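Local structure of phiAB6 tailspike (Unidentified phage, 5JS4) at residues I192-G197 against S209-D214; A262-C267 against N288-K293; K379-G384 against R408-G413; D431-G436 against A453-H458. The protein probably fragments the exopolysaccharide of Acinetobacter baumannii for its phage, working as a beta-helical, trimeric tailspike. One frame throughout, in Å; residues are numbered along the deposited sequence.

Contact 1. Residues I192-G197 against S209-D214; sequences IMLDNG and SNPNVD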
loop_
_atom_site.group_PDB
_atom_site.type_symbol
_atom_site.label_atom_id
_atom_site.label_comp_id
_atom_site.label_asym_id
_atom_site.label_seq_id
_atom_site.Cartn_x
_atom_site.Cartn_y
_atom_site.Cartn_z
ATOM N N ILE A 192 0.009 -27.408 67.134
ATOM C CA ILE A 192 1.142 -28.281 67.434
ATOM C C ILE A 192 2.006 -28.387 66.184
ATOM O O ILE A 192 1.652 -27.850 65.131
ATOM C CB ILE A 192 0.704 -29.693 67.887
ATOM C CG1 ILE A 192 -0.198 -30.360 66.843
ATOM C CG2 ILE A 192 0.002 -29.621 69.234
ATOM C CD1 ILE A 192 -0.395 -31.847 67.068
ATOM N N MET A 193 3.135 -29.078 66.307
ATOM C CA MET A 193 4.035 -29.295 65.185
ATOM C C MET A 193 3.900 -30.711 64.653
ATOM O O MET A 193 3.833 -31.670 65.424
ATOM C CB MET A 193 5.490 -29.078 65.607
ATOM C CG MET A 193 5.892 -27.625 65.783
ATOM S SD MET A 193 5.170 -26.852 67.240
ATOM C CE MET A 193 6.133 -25.343 67.306
ATOM N N LEU A 194 3.876 -30.827 63.329
ATOM C CA LEU A 194 4.113 -32.099 62.659
ATOM C C LEU A 194 5.533 -32.549 62.978
ATOM O O LEU A 194 6.368 -31.743 63.395
ATOM C CB LEU A 194 3.956 -31.943 61.144
ATOM C CG LEU A 194 2.560 -31.586 60.637
ATOM C CD1 LEU A 194 2.603 -31.185 59.171
ATOM C CD2 LEU A 194 1.605 -32.748 60.849
ATOM N N ASP A 195 5.817 -33.830 62.767
ATOM C CA ASP A 195 7.153 -34.366 63.040
ATOM C C ASP A 195 8.256 -33.661 62.236
ATOM O O ASP A 195 9.404 -33.606 62.680
ATOM C CB ASP A 195 7.188 -35.877 62.788
ATOM C CG ASP A 195 6.376 -36.668 63.810
ATOM O OD1 ASP A 195 6.010 -36.113 64.872
ATOM O OD2 ASP A 195 6.109 -37.861 63.553
ATOM N N ASN A 196 7.903 -33.116 61.071
ATOM C CA ASN A 196 8.838 -32.314 60.266
ATOM C C ASN A 196 9.011 -30.868 60.757
ATOM O O ASN A 196 9.779 -30.104 60.171
ATOM C CB ASN A 196 8.431 -32.324 58.782
ATOM C CG ASN A 196 7.092 -31.642 58.520
ATOM O OD1 ASN A 196 6.633 -30.813 59.302
ATOM N ND2 ASN A 196 6.463 -31.993 57.403
ATOM N N GLY A 197 8.287 -30.492 61.812
ATOM C CA GLY A 197 8.422 -29.165 62.418
ATOM C C GLY A 197 7.401 -28.125 61.991
ATOM O O GLY A 197 7.289 -27.076 62.622
ATOM N N SER A 209 -7.098 -36.884 66.106
ATOM C CA SER A 209 -6.481 -37.455 64.914
ATOM C C SER A 209 -5.033 -36.987 64.807
ATOM O O SER A 209 -4.726 -35.824 65.062
ATOM C CB SER A 209 -7.257 -37.053 63.658
ATOM O OG SER A 209 -7.219 -35.650 63.460
ATOM N N ASN A 210 -4.154 -37.909 64.433
ATOM C CA ASN A 210 -2.738 -37.615 64.264
ATOM C C ASN A 210 -2.510 -36.925 62.919
ATOM O O ASN A 210 -2.662 -37.551 61.869
ATOM C CB ASN A 210 -1.939 -38.920 64.343
ATOM C CG ASN A 210 -0.439 -38.704 64.266
ATOM O OD1 ASN A 210 0.039 -37.593 64.037
ATOM N ND2 ASN A 210 0.316 -39.782 64.457
ATOM N N PRO A 211 -2.124 -35.635 62.939
ATOM C CA PRO A 211 -1.972 -34.906 61.679
ATOM C C PRO A 211 -0.831 -35.422 60.794
ATOM O O PRO A 211 -0.815 -35.133 59.600
ATOM C CB PRO A 211 -1.708 -33.469 62.133
ATOM C CG PRO A 211 -1.080 -33.609 63.472
ATOM C CD PRO A 211 -1.729 -34.813 64.098
ATOM N N ASN A 212 0.100 -36.175 61.378
ATOM C CA ASN A 212 1.207 -36.778 60.628
ATOM C C ASN A 212 0.761 -37.867 59.658
ATOM O O ASN A 212 1.431 -38.114 58.657
ATOM C CB ASN A 212 2.251 -37.354 61.584
ATOM C CG ASN A 212 2.926 -36.283 62.419
ATOM O OD1 ASN A 212 3.746 -35.518 61.914
ATOM N ND2 ASN A 212 2.578 -36.219 63.700
ATOM N N VAL A 213 -0.362 -38.518 59.963
ATOM C CA VAL A 213 -0.930 -39.550 59.083
ATOM C C VAL A 213 -2.319 -39.191 58.539
ATOM O O VAL A 213 -2.764 -39.784 57.557
ATOM C CB VAL A 213 -0.993 -40.931 59.783
ATOM C CG1 VAL A 213 0.404 -41.390 60.180
ATOM C CG2 VAL A 213 -1.914 -40.908 60.997
ATOM N N ASP A 214 -2.992 -38.227 59.167
ATOM C CA ASP A 214 -4.358 -37.853 58.794
ATOM C C ASP A 214 -4.602 -36.364 59.042
ATOM O O ASP A 214 -4.782 -35.944 60.184
ATOM C CB ASP A 214 -5.362 -38.691 59.598
ATOM C CG ASP A 214 -6.810 -38.270 59.370
ATOM O OD1 ASP A 214 -7.117 -37.662 58.320
ATOM O OD2 ASP A 214 -7.654 -38.565 60.244
HETATM O O HOH W 1 3.854 -34.422 65.556
HETATM O O HOH W 2 5.645 -34.682 59.516
#
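L194 and N212 bring their CA atoms within 5.9 Å where a type I beta turn from L194 to G197, closed by G197 N to L194 O at 2.8 Å, faces the loop 209-214. The polar join is one nearly straight bond: D195 N donates to N212 OD1 at 2.8 Å and 175°, in the carbonyl plane and on a lone pair. N212 CG stands anti to its carbonyl carbon (chi1 -65°), which sends the amide across to the turn. There it stacks against the D195 carboxylate, the two planes 25° apart, although the side chains themselves cross at about a right angle. The turn links strands 191-193 and 199-202 of a three-stranded antiparallel sheet, and the facing loop leads from 199-202 to the third strand, 218-220. N210 opens an Asx turn in that loop. Its OD1 receives both N212 N and, at 2.9 Å, N212 ND2; with ND2 tied there and OD1 to D195 N, the N212 amide is held at both ends. One water takes a hydrogen from ND2 and donates to M193 O and D195 OD1; another links N196 N to N212 OD1. Beneath this polar layer, L194 CD2 reaches P211 CB at 3.6 Å, and I192 CD1 meets P211 CG more loosely at 4.1 Å. V200 and W218 continue the apolar cluster, while G197 O accepts from R191 of the second subunit.

Contact 2. Residues A262-C267 against N288-K293; sequences AFQAYC and NQVDLK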
loop_
_atom_site.group_PDB
_atom_site.type_symbol
_atom_site.label_atom_id
_atom_site.label_comp_id
_atom_site.label_asym_id
_atom_site.label_seq_id
_atom_site.Cartn_x
_atom_site.Cartn_y
_atom_site.Cartn_z
ATOM N N ALA A 262 8.823 -29.767 33.553
ATOM C CA ALA A 262 8.077 -28.659 34.156
ATOM C C ALA A 262 7.162 -27.983 33.133
ATOM O O ALA A 262 6.006 -27.671 33.433
ATOM C CB ALA A 262 9.035 -27.641 34.760
ATOM N N PHE A 263 7.684 -27.760 31.929
ATOM C CA PHE A 263 6.892 -27.197 30.832
ATOM C C PHE A 263 5.708 -28.105 30.511
ATOM O O PHE A 263 4.587 -27.630 30.334
ATOM C CB PHE A 263 7.744 -26.986 29.573
ATOM C CG PHE A 263 8.514 -25.687 29.558
ATOM C CD1 PHE A 263 9.440 -25.391 30.551
ATOM C CD2 PHE A 263 8.335 -24.772 28.526
ATOM C CE1 PHE A 263 10.154 -24.203 30.531
ATOM C CE2 PHE A 263 9.048 -23.583 28.498
ATOM C CZ PHE A 263 9.960 -23.300 29.501
ATOM N N GLN A 264 5.952 -29.412 30.447
ATOM C CA GLN A 264 4.877 -30.358 30.162
ATOM C C GLN A 264 3.832 -30.389 31.276
ATOM O O GLN A 264 2.632 -30.453 31.004
ATOM C CB GLN A 264 5.423 -31.768 29.918
ATOM C CG GLN A 264 4.413 -32.686 29.247
ATOM C CD GLN A 264 3.974 -32.143 27.902
ATOM O OE1 GLN A 264 4.787 -32.026 26.988
ATOM N NE2 GLN A 264 2.695 -31.789 27.778
ATOM N N ALA A 265 4.291 -30.340 32.526
ATOM C CA ALA A 265 3.391 -30.304 33.678
ATOM C C ALA A 265 2.479 -29.083 33.619
ATOM O O ALA A 265 1.284 -29.173 33.907
ATOM C CB ALA A 265 4.188 -30.310 34.973
ATOM N N TYR A 266 3.044 -27.943 33.233
ATOM C CA TYR A 266 2.261 -26.726 33.043
ATOM C C TYR A 266 1.129 -26.956 32.040
ATOM O O TYR A 266 -0.023 -26.606 32.297
ATOM C CB TYR A 266 3.159 -25.588 32.552
ATOM C CG TYR A 266 2.426 -24.283 32.350
ATOM C CD1 TYR A 266 1.587 -24.094 31.257
ATOM C CD2 TYR A 266 2.569 -23.237 33.256
ATOM C CE1 TYR A 266 0.904 -22.909 31.079
ATOM C CE2 TYR A 266 1.899 -22.043 33.078
ATOM C CZ TYR A 266 1.067 -21.887 31.987
ATOM O OH TYR A 266 0.398 -20.707 31.801
ATOM N N CYS A 267 1.471 -27.538 30.895
ATOM C CA CYS A 267 0.503 -27.755 29.820
ATOM C C CYS A 267 -0.530 -28.830 30.155
ATOM O O CYS A 267 -1.629 -28.821 29.605
ATOM C CB CYS A 267 1.223 -28.099 28.517
ATOM S SG CYS A 267 2.276 -26.759 27.916
ATOM N N ASN A 288 13.953 -32.108 25.798
ATOM C CA ASN A 288 12.926 -32.998 25.273
ATOM C C ASN A 288 11.789 -32.189 24.670
ATOM O O ASN A 288 11.559 -31.040 25.055
ATOM C CB ASN A 288 12.383 -33.898 26.381
ATOM C CG ASN A 288 13.424 -34.868 26.902
ATOM O OD1 ASN A 288 13.680 -35.907 26.291
ATOM N ND2 ASN A 288 14.036 -34.535 28.036
ATOM N N GLN A 289 11.080 -32.805 23.731
ATOM C CA GLN A 289 9.939 -32.177 23.078
ATOM C C GLN A 289 8.859 -31.859 24.102
ATOM O O GLN A 289 8.612 -32.647 25.017
ATOM C CB GLN A 289 9.376 -33.109 22.004
ATOM C CG GLN A 289 8.219 -32.540 21.203
ATOM C CD GLN A 289 7.759 -33.499 20.124
ATOM O OE1 GLN A 289 7.090 -34.493 20.412
ATOM N NE2 GLN A 289 8.122 -33.216 18.878
ATOM N N VAL A 290 8.237 -30.693 23.950
ATOM C CA VAL A 290 7.108 -30.293 24.776
ATOM C C VAL A 290 5.859 -30.278 23.904
ATOM O O VAL A 290 5.858 -29.697 22.821
ATOM C CB VAL A 290 7.333 -28.899 25.396
ATOM C CG1 VAL A 290 6.079 -28.402 26.107
ATOM C CG2 VAL A 290 8.516 -28.936 26.354
ATOM N N ASP A 291 4.807 -30.938 24.379
ATOM C CA ASP A 291 3.501 -30.897 23.739
ATOM C C ASP A 291 2.691 -29.808 24.432
ATOM O O ASP A 291 2.302 -29.960 25.588
ATOM C CB ASP A 291 2.811 -32.260 23.861
ATOM C CG ASP A 291 1.511 -32.345 23.076
ATOM O OD1 ASP A 291 0.958 -31.297 22.679
ATOM O OD2 ASP A 291 1.028 -33.476 22.858
ATOM N N LEU A 292 2.452 -28.703 23.727
ATOM C CA LEU A 292 1.753 -27.555 24.307
ATOM C C LEU A 292 0.269 -27.818 24.567
ATOM O O LEU A 292 -0.383 -27.036 25.255
ATOM C CB LEU A 292 1.921 -26.313 23.421
ATOM C CG LEU A 292 3.318 -25.682 23.447
ATOM C CD1 LEU A 292 3.486 -24.696 22.303
ATOM C CD2 LEU A 292 3.602 -24.997 24.777
ATOM N N LYS A 293 -0.260 -28.905 24.010
ATOM C CA LYS A 293 -1.649 -29.307 24.238
ATOM C C LYS A 293 -2.627 -28.184 23.883
ATOM O O LYS A 293 -3.631 -27.990 24.565
ATOM C CB LYS A 293 -1.868 -29.737 25.697
ATOM C CG LYS A 293 -0.934 -30.821 26.204
ATOM C CD LYS A 293 -1.191 -32.148 25.513
ATOM C CE LYS A 293 -0.445 -33.286 26.193
ATOM N NZ LYS A 293 -1.090 -33.718 27.467
HETATM O O HOH W 3 7.097 -33.395 27.206
#
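Q264 turns the end of its side chain onto the backbone of D291 and holds it by two hydrogen bonds. D291 N donates to Q264 OE1 at 2.8 Å, in the carbonyl plane and on a lone pair, and Q264 NE2 returns a bond to D291 O at 2.9 Å, tilted 19° from its own amide plane. The amide thus pairs with one residue's N-H and C=O much as a neighbouring strand would. Its chain gets there by leaving with CG opposite the backbone N (chi1 -164°) and then bending at chi2 (59°). A water that donates to Q264 OE1 and to Q289 O gives the oxygen a second partner, while NE2 also donates to D268 OD1, which together fix which way round the amide sits. One helical turn on, C267 points its CB at the same segment: CB lies 3.6 Å from D291 O, and SG touches L292 CD2 at 3.8 Å. At the other end F263 CB rests on V290 CG2, also at 3.8 Å. K293, bent at chi2 and chi4, crosses Q264 at about a right angle and brings NZ to a salt bridge with D268. Helix 260-268 packs on strand 290-291, an outermost strand of its parallel sheet within the chain, consistent with a helix covering the start of a pectate lyase-like beta-helix; V290 and the following L292 make backbone hydrogen bonds to strand 328-333.

Contact 3. Residues K379-G384 against R408-G413; sequences KQALVG and RVSTTG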
loop_
_atom_site.group_PDB
_atom_site.type_symbol
_atom_site.label_atom_id
_atom_site.label_comp_id
_atom_site.label_asym_id
_atom_site.label_seq_id
_atom_site.Cartn_x
_atom_site.Cartn_y
_atom_site.Cartn_z
ATOM N N LYS A 379 1.380 -25.943 10.362
ATOM C CA LYS A 379 0.668 -27.177 10.053
ATOM C C LYS A 379 -0.612 -26.858 9.288
ATOM O O LYS A 379 -1.222 -25.800 9.481
ATOM C CB LYS A 379 0.368 -27.970 11.328
ATOM C CG LYS A 379 1.594 -28.285 12.183
ATOM C CD LYS A 379 2.644 -29.129 11.472
ATOM C CE LYS A 379 2.239 -30.591 11.387
ATOM N NZ LYS A 379 3.273 -31.415 10.695
ATOM N N GLN A 380 -1.004 -27.781 8.412
ATOM C CA GLN A 380 -2.097 -27.573 7.465
ATOM C C GLN A 380 -1.838 -26.315 6.619
ATOM O O GLN A 380 -0.710 -26.114 6.177
ATOM C CB GLN A 380 -3.454 -27.581 8.185
ATOM C CG GLN A 380 -3.750 -28.913 8.865
ATOM C CD GLN A 380 -3.629 -30.090 7.904
ATOM O OE1 GLN A 380 -4.178 -30.061 6.799
ATOM N NE2 GLN A 380 -2.898 -31.124 8.312
ATOM N N ALA A 381 -2.847 -25.478 6.386
ATOM C CA ALA A 381 -2.681 -24.313 5.512
ATOM C C ALA A 381 -3.068 -23.022 6.219
ATOM O O ALA A 381 -3.886 -23.025 7.138
ATOM C CB ALA A 381 -3.504 -24.486 4.245
ATOM N N LEU A 382 -2.474 -21.916 5.780
ATOM C CA LEU A 382 -2.803 -20.609 6.343
ATOM C C LEU A 382 -4.259 -20.247 6.087
ATOM O O LEU A 382 -4.796 -20.508 5.012
ATOM C CB LEU A 382 -1.943 -19.501 5.731
ATOM C CG LEU A 382 -0.424 -19.623 5.723
ATOM C CD1 LEU A 382 0.179 -18.373 5.097
ATOM C CD2 LEU A 382 0.109 -19.829 7.127
ATOM N N VAL A 383 -4.883 -19.646 7.089
ATOM C CA VAL A 383 -6.125 -18.900 6.910
ATOM C C VAL A 383 -6.352 -18.091 8.188
ATOM O O VAL A 383 -6.400 -18.649 9.283
ATOM C CB VAL A 383 -7.332 -19.804 6.530
ATOM C CG1 VAL A 383 -7.285 -21.140 7.260
ATOM C CG2 VAL A 383 -8.657 -19.084 6.759
ATOM N N GLY A 384 -6.449 -16.771 8.048
ATOM C CA GLY A 384 -6.526 -15.888 9.212
ATOM C C GLY A 384 -5.284 -16.009 10.082
ATOM O O GLY A 384 -5.380 -16.113 11.306
ATOM N N ARG A 408 -4.619 -27.972 0.922
ATOM C CA ARG A 408 -5.803 -27.187 1.277
ATOM C C ARG A 408 -5.790 -25.813 0.603
ATOM O O ARG A 408 -6.849 -25.230 0.367
ATOM C CB ARG A 408 -5.894 -26.998 2.793
ATOM C CG ARG A 408 -6.157 -28.268 3.588
ATOM C CD ARG A 408 -6.261 -27.949 5.072
ATOM N NE ARG A 408 -6.523 -29.135 5.889
ATOM C CZ ARG A 408 -7.729 -29.625 6.171
ATOM N NH1 ARG A 408 -8.837 -29.052 5.703
ATOM N NH2 ARG A 408 -7.831 -30.712 6.931
ATOM N N VAL A 409 -4.585 -25.327 0.299
ATOM C CA VAL A 409 -4.325 -23.985 -0.248
ATOM C C VAL A 409 -4.347 -22.950 0.875
ATOM O O VAL A 409 -5.367 -22.750 1.532
ATOM C CB VAL A 409 -5.279 -23.571 -1.396
ATOM C CG1 VAL A 409 -4.870 -22.215 -1.962
ATOM C CG2 VAL A 409 -5.270 -24.614 -2.504
ATOM N N SER A 410 -3.201 -22.311 1.087
ATOM C CA SER A 410 -3.059 -21.263 2.089
ATOM C C SER A 410 -3.694 -19.968 1.604
ATOM O O SER A 410 -3.558 -19.601 0.435
ATOM C CB SER A 410 -1.579 -21.023 2.395
ATOM O OG SER A 410 -1.036 -22.093 3.143
ATOM N N THR A 411 -4.399 -19.290 2.506
ATOM C CA THR A 411 -4.982 -17.987 2.211
ATOM C C THR A 411 -4.811 -17.029 3.374
ATOM O O THR A 411 -4.459 -17.429 4.486
ATOM C CB THR A 411 -6.499 -18.063 1.927
ATOM O OG1 THR A 411 -7.213 -18.244 3.157
ATOM C CG2 THR A 411 -6.833 -19.192 0.960
ATOM N N THR A 412 -5.073 -15.758 3.087
ATOM C CA THR A 412 -5.297 -14.727 4.098
ATOM C C THR A 412 -4.310 -14.778 5.269
ATOM O O THR A 412 -4.698 -14.740 6.442
ATOM C CB THR A 412 -6.762 -14.741 4.586
ATOM O OG1 THR A 412 -7.112 -16.037 5.098
ATOM C CG2 THR A 412 -7.695 -14.386 3.440
ATOM N N GLY A 413 -3.030 -14.864 4.919
ATOM C CA GLY A 413 -1.940 -14.785 5.880
ATOM C C GLY A 413 -1.213 -13.466 5.715
ATOM O O GLY A 413 -1.007 -13.016 4.590
HETATM O O HOH W 4 -6.573 -22.344 3.983
#
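L382 O accepts T411 N at 2.8 Å, joining successive coils of the parallel beta-helix expected of this pectate lyase-like family. The same residue's N donates to S410 OG at 3.0 Å: a side-chain hydroxyl takes the place of a backbone acceptor. A381 CB packs against that same OG, and lies 3.8 Å from R408 CB. Beyond A381, the Q380 chain bends at chi2 (-54°) to present OE1 to R408 NE at 2.7 Å. OE1 lies in the guanidinium plane, at its edge, while the amide stands almost upright to it, the planes 83° apart. R408 stays extended from CG to NE, and D404 holds the start of its segment by accepting R408 N and V409 N. A water donates to both L382 O and V409 O, bridging the segments beside the direct bond. At the opposite end the chain turns a corner at V383 and G384, and V383, T411 and T412 pack on Y419, W465 and I443 of the third subunit. There T412 OG1 accepts G384 N at 3.1 Å and also bonds T411 OG1 at 2.9 Å.

Contact 4. Residues D431-G436 against A453-H458; sequences DRDVHG and ARTVAH
D433, V434 and H435 pair in parallel register with T455, V456 and A457, neighbouring coils of a parallel beta-helix whose short strands here run 8° apart with axes 4.8 Å from each other. The backbone ladder is the tight part. V434 N donates to T455 O at 2.9 Å, A457 N to V434 O at 2.9 Å, and G436 N to A457 O at 3.0 Å. V434 and V456 put their side chains on one buried face of the sheet. On the other, A457 CB sits squarely over the H435 ring, 3.6 Å from its centroid and 9° off the normal, a CH-pi contact. Y487 packs on both residues, and W465 of the third subunit also packs on H435. H458 stacks its ring on Y494 of that subunit, and its side chain lies about 6 Å from a bound malonic acid, probably from the crystallisation liquor.

The other end is more solvated, its grip carried by long side chains and two waters, though R454 N still donates to R432 O. The R454 chain bends at chi3 (69°), which brings NE to D433 OD1 at 2.9 Å in a salt bridge on the syn side of the carboxylate; the bonds from NH2 are weak. R432 CG lies over one face of the R454 guanidinium, offset toward its rim. A water accepts from both R432 NE and R454 NH1, probably easing the closeness of like charges, while R432 NH2 turns elsewhere, to E403 O. A second water donates to D433 OD2 at 2.8 Å and also bonds T455 OG1.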
loop_
_atom_site.group_PDB
_atom_site.type_symbol
_atom_site.label_atom_id
_atom_site.label_comp_id
_atom_site.label_asym_id
_atom_site.label_seq_id
_atom_site.Cartn_x
_atom_site.Cartn_y
_atom_site.Cartn_z
ATOM N N ASP A 431 5.568 -25.311 0.250
ATOM C CA ASP A 431 5.688 -26.412 -0.714
ATOM C C ASP A 431 4.600 -26.340 -1.785
ATOM O O ASP A 431 4.776 -26.864 -2.885
ATOM C CB ASP A 431 5.627 -27.776 -0.016
ATOM C CG ASP A 431 6.898 -28.112 0.746
ATOM O OD1 ASP A 431 7.934 -27.438 0.555
ATOM O OD2 ASP A 431 6.856 -29.064 1.549
ATOM N N ARG A 432 3.476 -25.703 -1.465
ATOM C CA ARG A 432 2.356 -25.632 -2.394
ATOM C C ARG A 432 1.872 -24.187 -2.604
ATOM O O ARG A 432 2.694 -23.313 -2.893
ATOM C CB ARG A 432 1.258 -26.606 -1.955
ATOM C CG ARG A 432 1.738 -28.055 -1.977
ATOM C CD ARG A 432 0.655 -29.033 -1.567
ATOM N NE ARG A 432 1.060 -30.416 -1.813
ATOM C CZ ARG A 432 1.931 -31.107 -1.076
ATOM N NH1 ARG A 432 2.219 -32.362 -1.410
ATOM N NH2 ARG A 432 2.523 -30.568 -0.011
ATOM N N ASP A 433 0.570 -23.930 -2.468
ATOM C CA ASP A 433 -0.045 -22.724 -3.039
ATOM C C ASP A 433 -0.451 -21.693 -1.993
ATOM O O ASP A 433 -0.937 -22.040 -0.918
ATOM C CB ASP A 433 -1.277 -23.107 -3.863
ATOM C CG ASP A 433 -0.961 -24.094 -4.973
ATOM O OD1 ASP A 433 0.232 -24.355 -5.240
ATOM O OD2 ASP A 433 -1.918 -24.608 -5.585
ATOM N N VAL A 434 -0.265 -20.421 -2.339
ATOM C CA VAL A 434 -0.564 -19.299 -1.453
ATOM C C VAL A 434 -1.432 -18.280 -2.193
ATOM O O VAL A 434 -1.065 -17.824 -3.277
ATOM C CB VAL A 434 0.737 -18.621 -0.985
ATOM C CG1 VAL A 434 0.441 -17.518 0.013
ATOM C CG2 VAL A 434 1.673 -19.640 -0.363
ATOM N N HIS A 435 -2.575 -17.934 -1.596
ATOM C CA HIS A 435 -3.551 -17.012 -2.181
ATOM C C HIS A 435 -3.885 -15.899 -1.194
ATOM O O HIS A 435 -4.085 -16.166 -0.017
ATOM C CB HIS A 435 -4.866 -17.741 -2.487
ATOM C CG HIS A 435 -4.828 -18.617 -3.700
ATOM N ND1 HIS A 435 -3.900 -19.618 -3.878
ATOM C CD2 HIS A 435 -5.645 -18.668 -4.777
ATOM C CE1 HIS A 435 -4.133 -20.233 -5.024
ATOM N NE2 HIS A 435 -5.189 -19.679 -5.588
ATOM N N GLY A 436 -3.975 -14.660 -1.666
ATOM C CA GLY A 436 -4.537 -13.583 -0.846
ATOM C C GLY A 436 -3.757 -13.238 0.410
ATOM O O GLY A 436 -4.331 -12.736 1.378
ATOM N N ALA A 453 7.551 -20.574 -3.260
ATOM C CA ALA A 453 6.232 -21.196 -3.281
ATOM C C ALA A 453 5.984 -21.849 -4.636
ATOM O O ALA A 453 6.630 -21.499 -5.622
ATOM C CB ALA A 453 5.155 -20.162 -2.988
ATOM N N ARG A 454 5.052 -22.797 -4.678
ATOM C CA ARG A 454 4.622 -23.393 -5.942
ATOM C C ARG A 454 3.733 -22.436 -6.730
ATOM O O ARG A 454 3.893 -22.286 -7.943
ATOM C CB ARG A 454 3.872 -24.701 -5.696
ATOM C CG ARG A 454 3.583 -25.482 -6.968
ATOM C CD ARG A 454 2.992 -26.845 -6.652
ATOM N NE ARG A 454 1.648 -26.741 -6.097
ATOM C CZ ARG A 454 0.923 -27.772 -5.669
ATOM N NH1 ARG A 454 1.409 -29.010 -5.722
ATOM N NH2 ARG A 454 -0.295 -27.568 -5.184
ATOM N N THR A 455 2.790 -21.813 -6.027
ATOM C CA THR A 455 1.836 -20.879 -6.614
ATOM C C THR A 455 1.712 -19.675 -5.700
ATOM O O THR A 455 1.606 -19.826 -4.481
ATOM C CB THR A 455 0.440 -21.517 -6.754
ATOM O OG1 THR A 455 0.517 -22.651 -7.625
ATOM C CG2 THR A 455 -0.592 -20.526 -7.300
ATOM N N VAL A 456 1.732 -18.490 -6.301
ATOM C CA VAL A 456 1.491 -17.239 -5.595
ATOM C C VAL A 456 0.423 -16.486 -6.379
ATOM O O VAL A 456 0.682 -15.980 -7.474
ATOM C CB VAL A 456 2.781 -16.409 -5.467
ATOM C CG1 VAL A 456 2.498 -15.053 -4.833
ATOM C CG2 VAL A 456 3.812 -17.164 -4.645
ATOM N N ALA A 457 -0.780 -16.438 -5.813
ATOM C CA ALA A 457 -1.952 -15.904 -6.490
ATOM C C ALA A 457 -2.597 -14.802 -5.663
ATOM O O ALA A 457 -2.871 -14.989 -4.483
ATOM C CB ALA A 457 -2.958 -17.016 -6.744
ATOM N N HIS A 458 -2.828 -13.651 -6.286
ATOM C CA HIS A 458 -3.551 -12.552 -5.641
ATOM C C HIS A 458 -2.983 -12.177 -4.275
ATOM O O HIS A 458 -3.726 -11.934 -3.324
ATOM C CB HIS A 458 -5.038 -12.892 -5.535
ATOM C CG HIS A 458 -5.673 -13.190 -6.854
ATOM N ND1 HIS A 458 -5.883 -12.226 -7.816
ATOM C CD2 HIS A 458 -6.132 -14.350 -7.378
ATOM C CE1 HIS A 458 -6.452 -12.780 -8.871
ATOM N NE2 HIS A 458 -6.612 -14.068 -8.632
HETATM O O HOH W 5 -0.489 -30.898 -4.520
HETATM O O HOH W 6 -0.947 -25.304 -8.172
#

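Contacts 3 and 4 are neighbours in the coil stack, centres 10 Å apart: strands 410-411 and 433-435 lie side by side in one sheet, and S410 O meets H435 N at 2.8 Å. Both also pack against the third subunit. Yet contact 4 is a regular backbone ladder with a salt bridge at one end, whereas contact 3, at a corner, keeps one direct backbone bond and otherwise relies on hydroxyls and an amide. Contact 2, about 26 Å from contact 3 between centres, packs a helix on a strand, its direct hydrogen bonds made by one glutamine. These three are partly buried. Contact 1, in a separate antiparallel sheet, is mostly buried, its proline-leucine packing lying under a water-rich polar rim.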